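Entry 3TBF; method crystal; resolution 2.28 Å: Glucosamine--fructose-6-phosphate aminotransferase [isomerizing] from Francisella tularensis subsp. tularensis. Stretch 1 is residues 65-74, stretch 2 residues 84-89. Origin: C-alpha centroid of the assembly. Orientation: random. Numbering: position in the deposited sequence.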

# COMPACT_ATOMS: atom_id res chain seq x y z
N SER A 65 0.51 -1.56 -13.50
CA SER A 65 -0.89 -1.31 -13.74
C SER A 65 -1.65 -1.01 -12.42
O SER A 65 -2.58 -0.20 -12.36
CB SER A 65 -1.50 -2.50 -14.49
OG SER A 65 -0.86 -2.67 -15.79
N TYR A 66 -1.20 -1.60 -11.33
CA TYR A 66 -1.79 -1.27 -10.06
C TYR A 66 -1.39 0.14 -9.65
O TYR A 66 -2.24 0.90 -9.18
CB TYR A 66 -1.41 -2.33 -9.02
CG TYR A 66 -1.69 -1.99 -7.60
CD1 TYR A 66 -2.95 -2.15 -7.07
CD2 TYR A 66 -0.67 -1.55 -6.78
CE1 TYR A 66 -3.20 -1.86 -5.75
CE2 TYR A 66 -0.89 -1.25 -5.45
CZ TYR A 66 -2.15 -1.41 -4.94
OH TYR A 66 -2.36 -1.10 -3.63
N ASN A 67 -0.14 0.52 -9.87
CA ASN A 67 0.25 1.90 -9.63
C ASN A 67 -0.57 2.90 -10.45
O ASN A 67 -0.95 3.95 -9.94
CB ASN A 67 1.72 2.06 -9.88
CG ASN A 67 2.56 1.21 -8.95
OD1 ASN A 67 2.10 0.83 -7.90
ND2 ASN A 67 3.76 0.84 -9.37
N ALA A 68 -0.95 2.54 -11.67
CA ALA A 68 -1.78 3.45 -12.44
C ALA A 68 -3.15 3.59 -11.79
O ALA A 68 -3.69 4.68 -11.66
CB ALA A 68 -1.91 2.99 -13.95
N GLY A 69 -3.71 2.46 -11.37
CA GLY A 69 -5.00 2.45 -10.72
C GLY A 69 -5.06 3.28 -9.46
O GLY A 69 -6.01 4.01 -9.22
N MSE A 70 -4.04 3.16 -8.64
CA MSE A 70 -3.91 4.00 -7.47
C MSE A 70 -3.90 5.49 -7.82
O MSE A 70 -4.46 6.32 -7.09
CB MSE A 70 -2.61 3.66 -6.73
CG MSE A 70 -2.73 2.46 -5.84
SE MSE A 70 -1.06 2.17 -4.82
CE MSE A 70 -1.14 3.79 -3.68
N THR A 71 -3.26 5.83 -8.93
CA THR A 71 -3.22 7.24 -9.31
C THR A 71 -4.66 7.63 -9.63
O THR A 71 -5.18 8.64 -9.17
CB THR A 71 -2.33 7.44 -10.51
OG1 THR A 71 -1.05 6.83 -10.28
CG2 THR A 71 -2.13 8.87 -10.78
N ALA A 72 -5.31 6.80 -10.40
CA ALA A 72 -6.63 7.13 -10.94
C ALA A 72 -7.70 7.29 -9.86
O ALA A 72 -8.73 7.93 -10.06
CB ALA A 72 -7.09 5.98 -11.91
N LYS A 73 -7.51 6.63 -8.74
CA LYS A 73 -8.51 6.70 -7.69
C LYS A 73 -8.64 8.16 -7.24
O LYS A 73 -9.73 8.63 -6.96
CB LYS A 73 -8.14 5.76 -6.55
CG LYS A 73 -8.69 6.17 -5.19
CD LYS A 73 -8.36 5.17 -4.08
CE LYS A 73 -9.25 5.47 -2.86
NZ LYS A 73 -9.42 4.33 -1.99
N TYR A 74 -7.54 8.89 -7.20
CA TYR A 74 -7.59 10.27 -6.73
C TYR A 74 -8.51 11.03 -7.69
O TYR A 74 -9.38 11.80 -7.24
CB TYR A 74 -6.20 10.90 -6.69
CG TYR A 74 -5.35 10.45 -5.53
CD1 TYR A 74 -4.71 9.23 -5.55
CD2 TYR A 74 -5.14 11.27 -4.42
CE1 TYR A 74 -3.90 8.78 -4.46
CE2 TYR A 74 -4.33 10.84 -3.34
CZ TYR A 74 -3.72 9.58 -3.37
OH TYR A 74 -2.92 9.14 -2.30
N CYS A 84 -14.06 4.75 -5.09
CA CYS A 84 -13.15 3.88 -5.84
C CYS A 84 -12.24 3.11 -4.89
O CYS A 84 -11.69 3.69 -3.94
CB CYS A 84 -12.31 4.77 -6.73
SG CYS A 84 -11.31 3.90 -7.92
N SER A 85 -12.09 1.80 -5.09
CA SER A 85 -11.09 1.08 -4.35
C SER A 85 -10.08 0.43 -5.29
O SER A 85 -10.38 0.12 -6.47
CB SER A 85 -11.72 0.04 -3.43
OG SER A 85 -12.37 -0.94 -4.18
N VAL A 86 -8.85 0.27 -4.82
CA VAL A 86 -7.88 -0.28 -5.69
C VAL A 86 -7.20 -1.41 -5.00
O VAL A 86 -6.66 -1.20 -3.94
CB VAL A 86 -6.82 0.74 -6.13
CG1 VAL A 86 -5.90 0.05 -7.11
CG2 VAL A 86 -7.46 1.93 -6.84
N GLU A 87 -7.15 -2.58 -5.64
CA GLU A 87 -6.58 -3.72 -4.98
C GLU A 87 -5.63 -4.56 -5.83
O GLU A 87 -5.86 -4.77 -7.01
CB GLU A 87 -7.68 -4.59 -4.38
CG GLU A 87 -7.16 -5.40 -3.10
CD GLU A 87 -8.28 -6.08 -2.29
OE1 GLU A 87 -9.37 -5.45 -2.14
OE2 GLU A 87 -8.03 -7.21 -1.79
N ILE A 88 -4.58 -5.05 -5.21
CA ILE A 88 -3.70 -5.98 -5.85
C ILE A 88 -4.36 -7.33 -6.19
O ILE A 88 -4.99 -8.01 -5.35
CB ILE A 88 -2.45 -6.24 -5.00
CG1 ILE A 88 -1.59 -4.98 -4.97
CG2 ILE A 88 -1.54 -7.30 -5.66
CD1 ILE A 88 -1.03 -4.69 -3.63
N ALA A 89 -4.19 -7.72 -7.45
CA ALA A 89 -4.87 -8.89 -7.96
C ALA A 89 -4.50 -10.20 -7.22
O ALA A 89 -5.34 -11.04 -7.05
CB ALA A 89 -4.53 -9.04 -9.41
O HOH W 1 -7.94 1.70 -2.60

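Val86 lies at the apolar centre of this contact. Its CA-to-CB bond points toward the helix; CG1 of Val86 lies on the Tyr66 side and CG2 on the Lys73 side, with Gly69 and Met70 near both. Val86 CG1 is 3.6 Å from CE1 of Tyr66 and 4.2 Å from CG of Met70, while Val86 CG2 sits 3.5 Å from the backbone O of Gly69 and 3.9 Å from CB of Lys73. All of these are van der Waals distances, so the valine fills the groove between successive turns. Gly69 leaves room for the valine: an ideal CB on it would point toward the strand and come to a tight 3.5 Å from Val86 CG1. Met70, present as selenomethionine, contributes less, since its CA-to-CB bond is directed sideways and the end of the side chain leads away.

The backbones explain this pattern. Helix 65-74 and strand 84-88 run nearly antiparallel, with 166° between their N-to-C directions and a closest axial approach of 8.2 Å. The nearest CA pairs accordingly run in reverse order: Tyr66 CA to Ile88 CA is 6.6 Å, Met70 CA to Val86 CA 6.1 Å, and Lys73 CA to Cys84 CA 5.7 Å. Strand alternation directs Cys84 and Val86 toward the helix and Ser85 and Glu87 away from it, so the latter two contribute little.

At the Ile88 end, the CA-to-CB bond of Tyr66 points toward the strand, and its ring (chi1 167°, t) packs against Ile88. Ile88 CG1 stands 3.5 Å from the centroid of the Tyr66 ring and only 10° off the ring normal, the geometry of a CH-pi contact, in which an aliphatic C-H group packs on the pi face, a weak contact that is largely dispersion. The same ring also packs against the strand backbone, with Tyr66 CE1 3.6 Å from Glu87 C and 3.5 Å from Ile88 N.

Toward the other end, Lys73 combines apolar and polar chemistry. Its CB lies 3.9 Å from Cys84 SG, and the chain, t at all four chi angles, carries the amine across the strand direction to the carbonyl of Cys84. There Lys73 NZ donates a hydrogen bond to Cys84 O at 3.1 Å, the one direct hydrogen bond between the stretches. Water 1 adds an indirect link, accepting from Lys73 NZ at 3.1 Å and from Val86 N at 2.8 Å. The charged amine thus gains two acceptors at the polar edge, and the water also satisfies a strand amide. The two stretches together bury 384 Å², counting both sides.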